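TRNA(His) guanylyltransferase (Saccharomyces cerevisiae, PDB 5XOX) adds a single guanosine to the 5' end (position -1) of tRNA(His), a magnesium-dependent 3'-5' addition that marks this tRNA for its histidyl-tRNA synthetase. Local coordinates at residues Thr14-Ile28 and Ser80-Lys94. Residues are numbered along the deposited sequence; the frame is centred on the assembly and turned at random.
Sequences THDVILPQCYIVVRI and SFILKSSTTLFNRRK. With PO4 (phosphate ion), chain J.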
loop_
_atom_site.group_PDB
_atom_site.type_symbol
_atom_site.label_atom_id
_atom_site.label_comp_id
_atom_site.label_asym_id
_atom_site.label_seq_id
_atom_site.Cartn_x
_atom_site.Cartn_y
_atom_site.Cartn_z
ATOM N N THR A 14 2.941 9.476 -3.472
ATOM C CA THR A 14 3.238 8.201 -2.836
ATOM C C THR A 14 4.405 7.497 -3.491
ATOM O O THR A 14 4.475 7.283 -4.709
ATOM C CB THR A 14 2.021 7.287 -2.827
ATOM O OG1 THR A 14 1.323 7.400 -4.079
ATOM C CG2 THR A 14 1.116 7.666 -1.687
ATOM N N HIS A 15 5.350 7.180 -2.637
ATOM C CA HIS A 15 6.614 6.645 -3.059
ATOM C C HIS A 15 6.742 5.126 -2.909
ATOM O O HIS A 15 7.827 4.595 -3.038
ATOM C CB HIS A 15 7.738 7.405 -2.348
ATOM C CG HIS A 15 7.934 8.802 -2.869
ATOM N ND1 HIS A 15 6.902 9.567 -3.377
ATOM C CD2 HIS A 15 9.056 9.546 -3.018
ATOM C CE1 HIS A 15 7.376 10.729 -3.793
ATOM N NE2 HIS A 15 8.680 10.739 -3.591
ATOM N N ASP A 16 5.647 4.427 -2.637
ATOM C CA ASP A 16 5.687 2.984 -2.344
ATOM C C ASP A 16 6.536 2.150 -3.319
ATOM O O ASP A 16 6.416 2.265 -4.553
ATOM C CB ASP A 16 4.257 2.407 -2.308
ATOM C CG ASP A 16 3.354 2.976 -3.405
ATOM O OD1 ASP A 16 3.885 3.402 -4.455
ATOM O OD2 ASP A 16 2.116 3.021 -3.206
ATOM N N VAL A 17 7.390 1.314 -2.715
ATOM C CA VAL A 17 8.414 0.510 -3.400
ATOM C C VAL A 17 8.260 -0.962 -3.143
ATOM O O VAL A 17 7.499 -1.355 -2.269
ATOM C CB VAL A 17 9.823 0.911 -3.003
ATOM C CG1 VAL A 17 10.229 2.168 -3.697
ATOM C CG2 VAL A 17 9.870 1.107 -1.517
ATOM N N ILE A 18 8.974 -1.763 -3.942
ATOM C CA ILE A 18 8.970 -3.231 -3.847
ATOM C C ILE A 18 9.907 -3.737 -2.748
ATOM O O ILE A 18 11.058 -3.263 -2.593
ATOM C CB ILE A 18 9.356 -3.906 -5.173
ATOM C CG1 ILE A 18 8.128 -4.142 -6.055
ATOM C CG2 ILE A 18 9.974 -5.239 -4.880
ATOM C CD1 ILE A 18 7.506 -2.920 -6.668
ATOM N N LEU A 19 9.397 -4.702 -1.989
ATOM C CA LEU A 19 10.153 -5.253 -0.891
ATOM C C LEU A 19 11.527 -5.765 -1.351
ATOM O O LEU A 19 11.637 -6.443 -2.367
ATOM C CB LEU A 19 9.336 -6.346 -0.223
ATOM C CG LEU A 19 9.912 -6.920 1.064
ATOM C CD1 LEU A 19 9.780 -5.918 2.206
ATOM C CD2 LEU A 19 9.241 -8.297 1.383
ATOM N N PRO A 20 12.579 -5.393 -0.620
ATOM C CA PRO A 20 13.957 -5.748 -0.966
ATOM C C PRO A 20 14.197 -7.259 -1.066
ATOM O O PRO A 20 13.505 -8.045 -0.423
ATOM C CB PRO A 20 14.765 -5.124 0.174
ATOM C CG PRO A 20 13.890 -3.995 0.702
ATOM C CD PRO A 20 12.499 -4.467 0.526
ATOM N N GLN A 21 15.154 -7.632 -1.910
ATOM C CA GLN A 21 15.565 -9.016 -2.136
ATOM C C GLN A 21 14.417 -9.877 -2.716
ATOM O O GLN A 21 14.308 -11.070 -2.413
ATOM C CB GLN A 21 16.105 -9.636 -0.835
ATOM C CG GLN A 21 17.451 -9.061 -0.361
ATOM C CD GLN A 21 18.015 -9.766 0.885
ATOM O OE1 GLN A 21 18.020 -11.003 0.969
ATOM N NE2 GLN A 21 18.437 -8.978 1.875
ATOM N N CYS A 22 13.567 -9.265 -3.541
ATOM C CA CYS A 22 12.532 -9.990 -4.284
ATOM C C CYS A 22 12.761 -9.827 -5.776
ATOM O O CYS A 22 13.040 -8.724 -6.232
ATOM C CB CYS A 22 11.117 -9.496 -3.935
ATOM S SG CYS A 22 10.567 -9.745 -2.224
ATOM N N TYR A 23 12.637 -10.908 -6.544
ATOM C CA TYR A 23 12.648 -10.776 -7.987
ATOM C C TYR A 23 11.433 -9.979 -8.397
ATOM O O TYR A 23 10.375 -10.066 -7.781
ATOM C CB TYR A 23 12.657 -12.123 -8.687
ATOM C CG TYR A 23 13.861 -12.988 -8.348
ATOM C CD1 TYR A 23 15.088 -12.785 -8.997
ATOM C CD2 TYR A 23 13.803 -13.943 -7.326
ATOM C CE1 TYR A 23 16.191 -13.549 -8.689
ATOM C CE2 TYR A 23 14.900 -14.720 -7.020
ATOM C CZ TYR A 23 16.093 -14.510 -7.700
ATOM O OH TYR A 23 17.199 -15.268 -7.388
ATOM N N ILE A 24 11.593 -9.162 -9.423
ATOM C CA ILE A 24 10.453 -8.393 -9.858
ATOM C C ILE A 24 10.021 -8.874 -11.216
ATOM O O ILE A 24 10.829 -9.314 -12.014
ATOM C CB ILE A 24 10.759 -6.931 -9.881
ATOM C CG1 ILE A 24 11.402 -6.545 -8.554
ATOM C CG2 ILE A 24 9.495 -6.161 -10.041
ATOM C CD1 ILE A 24 11.728 -5.022 -8.398
ATOM N N VAL A 25 8.720 -8.842 -11.460
ATOM C CA VAL A 25 8.229 -9.080 -12.796
ATOM C C VAL A 25 7.499 -7.853 -13.258
ATOM O O VAL A 25 6.670 -7.290 -12.525
ATOM C CB VAL A 25 7.298 -10.261 -12.874
ATOM C CG1 VAL A 25 6.907 -10.450 -14.301
ATOM C CG2 VAL A 25 7.948 -11.521 -12.324
ATOM N N VAL A 26 7.804 -7.434 -14.474
ATOM C CA VAL A 26 6.985 -6.418 -15.102
ATOM C C VAL A 26 6.284 -7.047 -16.267
ATOM O O VAL A 26 6.925 -7.405 -17.255
ATOM C CB VAL A 26 7.787 -5.202 -15.551
ATOM C CG1 VAL A 26 6.855 -4.237 -16.233
ATOM C CG2 VAL A 26 8.462 -4.529 -14.344
ATOM N N ARG A 27 4.963 -7.189 -16.139
ATOM C CA ARG A 27 4.163 -7.796 -17.202
ATOM C C ARG A 27 3.399 -6.731 -18.000
ATOM O O ARG A 27 2.862 -5.763 -17.436
ATOM C CB ARG A 27 3.181 -8.826 -16.640
ATOM C CG ARG A 27 2.791 -9.869 -17.681
ATOM C CD ARG A 27 1.602 -10.710 -17.275
ATOM N NE ARG A 27 1.737 -11.257 -15.933
ATOM C CZ ARG A 27 0.875 -11.044 -14.935
ATOM N NH1 ARG A 27 -0.213 -10.306 -15.139
ATOM N NH2 ARG A 27 1.087 -11.599 -13.738
ATOM N N ILE A 28 3.362 -6.933 -19.315
ATOM C CA ILE A 28 2.766 -5.998 -20.263
ATOM C C ILE A 28 1.666 -6.662 -21.102
ATOM O O ILE A 28 1.954 -7.608 -21.850
ATOM C CB ILE A 28 3.833 -5.456 -21.188
ATOM C CG1 ILE A 28 5.005 -4.919 -20.397
ATOM C CG2 ILE A 28 3.273 -4.371 -22.062
ATOM C CD1 ILE A 28 6.009 -4.246 -21.299
ATOM N N SER A 80 6.671 -10.627 -20.411
ATOM C CA SER A 80 7.045 -10.578 -18.981
ATOM C C SER A 80 8.561 -10.323 -18.804
ATOM O O SER A 80 9.369 -10.956 -19.471
ATOM C CB SER A 80 6.629 -11.883 -18.273
ATOM O OG SER A 80 5.254 -12.200 -18.467
ATOM N N PHE A 81 8.963 -9.394 -17.933
ATOM C CA PHE A 81 10.396 -9.122 -17.761
ATOM C C PHE A 81 10.818 -9.312 -16.309
ATOM O O PHE A 81 10.275 -8.679 -15.399
ATOM C CB PHE A 81 10.729 -7.719 -18.174
ATOM C CG PHE A 81 10.325 -7.360 -19.577
ATOM C CD1 PHE A 81 9.011 -6.943 -19.849
ATOM C CD2 PHE A 81 11.247 -7.396 -20.615
ATOM C CE1 PHE A 81 8.624 -6.577 -21.134
ATOM C CE2 PHE A 81 10.881 -7.016 -21.910
ATOM C CZ PHE A 81 9.559 -6.610 -22.170
ATOM N N ILE A 82 11.787 -10.202 -16.114
ATOM C CA ILE A 82 12.181 -10.654 -14.801
ATOM C C ILE A 82 13.368 -9.849 -14.390
ATOM O O ILE A 82 14.403 -9.897 -15.043
ATOM C CB ILE A 82 12.538 -12.126 -14.793
ATOM C CG1 ILE A 82 11.693 -12.923 -15.783
ATOM C CG2 ILE A 82 12.306 -12.703 -13.421
ATOM C CD1 ILE A 82 10.307 -13.176 -15.339
ATOM N N LEU A 83 13.221 -9.104 -13.310
ATOM C CA LEU A 83 14.292 -8.290 -12.775
ATOM C C LEU A 83 14.943 -8.967 -11.585
ATOM O O LEU A 83 14.251 -9.558 -10.723
ATOM C CB LEU A 83 13.769 -6.925 -12.370
ATOM C CG LEU A 83 13.151 -6.069 -13.470
ATOM C CD1 LEU A 83 13.111 -4.652 -13.005
ATOM C CD2 LEU A 83 13.991 -6.146 -14.718
ATOM N N LYS A 84 16.272 -8.874 -11.542
ATOM C CA LYS A 84 17.047 -9.587 -10.538
ATOM C C LYS A 84 16.724 -9.129 -9.128
ATOM O O LYS A 84 16.604 -7.928 -8.876
ATOM C CB LYS A 84 18.534 -9.404 -10.780
ATOM C CG LYS A 84 18.971 -7.957 -10.813
ATOM C CD LYS A 84 20.480 -7.843 -11.053
ATOM C CE LYS A 84 21.020 -6.450 -10.745
ATOM N NZ LYS A 84 22.503 -6.489 -10.711
ATOM N N SER A 85 16.691 -10.090 -8.208
ATOM C CA SER A 85 16.338 -9.870 -6.800
ATOM C C SER A 85 17.083 -8.701 -6.151
ATOM O O SER A 85 16.660 -8.180 -5.120
ATOM C CB SER A 85 16.663 -11.114 -5.980
ATOM O OG SER A 85 18.064 -11.371 -6.039
ATOM N N SER A 86 18.223 -8.324 -6.706
ATOM C CA SER A 86 18.999 -7.271 -6.088
ATOM C C SER A 86 18.792 -5.906 -6.713
ATOM O O SER A 86 19.453 -4.965 -6.304
ATOM C CB SER A 86 20.486 -7.617 -6.129
ATOM O OG SER A 86 20.933 -7.818 -7.457
ATOM N N THR A 87 17.909 -5.772 -7.699
ATOM C CA THR A 87 17.913 -4.535 -8.491
ATOM C C THR A 87 17.543 -3.239 -7.746
ATOM O O THR A 87 16.693 -3.250 -6.847
ATOM C CB THR A 87 16.992 -4.638 -9.681
ATOM O OG1 THR A 87 17.046 -3.392 -10.381
ATOM C CG2 THR A 87 15.571 -4.938 -9.247
ATOM N N THR A 88 18.260 -2.154 -8.068
ATOM C CA THR A 88 17.982 -0.802 -7.563
ATOM C C THR A 88 17.288 0.102 -8.559
ATOM O O THR A 88 17.132 1.300 -8.303
ATOM C CB THR A 88 19.250 -0.089 -7.130
ATOM O OG1 THR A 88 19.981 0.321 -8.297
ATOM C CG2 THR A 88 20.098 -0.998 -6.276
ATOM N N LEU A 89 16.936 -0.437 -9.718
ATOM C CA LEU A 89 16.367 0.386 -10.787
ATOM C C LEU A 89 15.132 1.233 -10.417
ATOM O O LEU A 89 14.103 0.720 -9.963
ATOM C CB LEU A 89 16.023 -0.515 -11.964
ATOM C CG LEU A 89 15.509 0.249 -13.175
ATOM C CD1 LEU A 89 16.480 1.360 -13.515
ATOM C CD2 LEU A 89 15.401 -0.714 -14.338
ATOM N N PHE A 90 15.241 2.537 -10.650
ATOM C CA PHE A 90 14.186 3.492 -10.279
ATOM C C PHE A 90 13.946 3.404 -8.790
ATOM O O PHE A 90 12.833 3.637 -8.298
ATOM C CB PHE A 90 12.879 3.232 -11.033
ATOM C CG PHE A 90 13.049 3.079 -12.516
ATOM C CD1 PHE A 90 13.861 3.943 -13.238
ATOM C CD2 PHE A 90 12.400 2.067 -13.194
ATOM C CE1 PHE A 90 14.025 3.786 -14.610
ATOM C CE2 PHE A 90 12.553 1.922 -14.564
ATOM C CZ PHE A 90 13.372 2.761 -15.266
ATOM N N ASN A 91 15.016 3.063 -8.086
ATOM C CA ASN A 91 14.968 2.828 -6.660
ATOM C C ASN A 91 13.800 1.910 -6.302
ATOM O O ASN A 91 13.106 2.149 -5.305
ATOM C CB ASN A 91 14.871 4.154 -5.906
ATOM C CG ASN A 91 15.168 4.009 -4.423
ATOM O OD1 ASN A 91 15.590 2.943 -3.956
ATOM N ND2 ASN A 91 14.971 5.093 -3.677
ATOM N N ARG A 92 13.576 0.880 -7.125
ATOM C CA ARG A 92 12.583 -0.135 -6.808
ATOM C C ARG A 92 11.150 0.396 -6.780
ATOM O O ARG A 92 10.312 -0.133 -6.077
ATOM C CB ARG A 92 12.918 -0.743 -5.447
ATOM C CG ARG A 92 14.063 -1.693 -5.443
ATOM C CD ARG A 92 13.558 -3.032 -4.934
ATOM N NE ARG A 92 14.468 -4.112 -5.284
ATOM C CZ ARG A 92 14.227 -5.401 -5.073
ATOM N NH1 ARG A 92 13.090 -5.790 -4.518
ATOM N NH2 ARG A 92 15.123 -6.303 -5.442
ATOM N N ARG A 93 10.861 1.453 -7.524
ATOM C CA ARG A 93 9.562 2.110 -7.369
ATOM C C ARG A 93 8.494 1.483 -8.274
ATOM O O ARG A 93 8.742 1.259 -9.468
ATOM C CB ARG A 93 9.648 3.623 -7.649
ATOM C CG ARG A 93 8.943 4.392 -6.542
ATOM C CD ARG A 93 8.581 5.797 -6.887
ATOM N NE ARG A 93 9.519 6.788 -6.413
ATOM C CZ ARG A 93 9.225 8.080 -6.360
ATOM N NH1 ARG A 93 8.016 8.475 -6.750
ATOM N NH2 ARG A 93 10.128 8.960 -5.927
ATOM N N LYS A 94 7.316 1.206 -7.720
ATOM C CA LYS A 94 6.274 0.536 -8.508
ATOM C C LYS A 94 5.963 1.326 -9.775
ATOM O O LYS A 94 6.154 0.830 -10.917
ATOM C CB LYS A 94 4.979 0.396 -7.709
ATOM C CG LYS A 94 5.102 -0.375 -6.438
ATOM C CD LYS A 94 4.230 -1.595 -6.459
ATOM C CE LYS A 94 2.782 -1.320 -6.100
ATOM N NZ LYS A 94 2.039 -2.644 -6.070
HETATM P P PO4 J . 10.168 11.211 -8.036
HETATM O O1 PO4 J . 8.961 11.634 -7.206
HETATM O O2 PO4 J . 9.833 10.084 -9.009
HETATM O O3 PO4 J . 11.245 10.739 -7.080
HETATM O O4 PO4 J . 10.631 12.377 -8.878
#
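I24 and V26 pair with L83 and F81 across two antiparallel strands, a worked example of a β-ladder that continues into a loop joined to it largely through R92. Both are hydrogen-bonded pairs, the nearly straight bond from L83 N to I24 O measuring 2.7 Å. On this face I24 CB packs on L83 CB; on the other, V25 and I82 lie side by side. The strand of R27 runs on to the magnesium ligands D29 and G30, so the ladder leads to the catalytic metal site. At its other end S85 CB sits over the centre of the Y23 ring, a CH-π contact. Beyond it R92, its chain bent at CB-CG (chi2 -121°), runs into the bend 18-22. NE gives T87 O a 2.9 Å bond lying in the planes of both carbonyl and guanidinium, which helps set the rotation of the group; P20 CA and I24 CD1 cover opposite faces. Replacing R92 by an alanine is likely to leave T87 O without its side-chain donor and open a gap between P20 and I24. Past the 3.0 Å bond from I18 N to R92 O, the contact thins toward solvent: the guanidinium of R93 lies over the H15 ring, with a phosphate, probably from the crystallisation liquor, modelled too close on its other face, its exact contact doubtful. Strands 130-137 and 69-74 flank the pair; helix 140-171 packs on Y23, V25 and I82, its Y146 bonding both S80 and R27, while R27 also forms a salt bridge with E13 of the third subunit, and R93 occupies the N-cap position of helix 94-116.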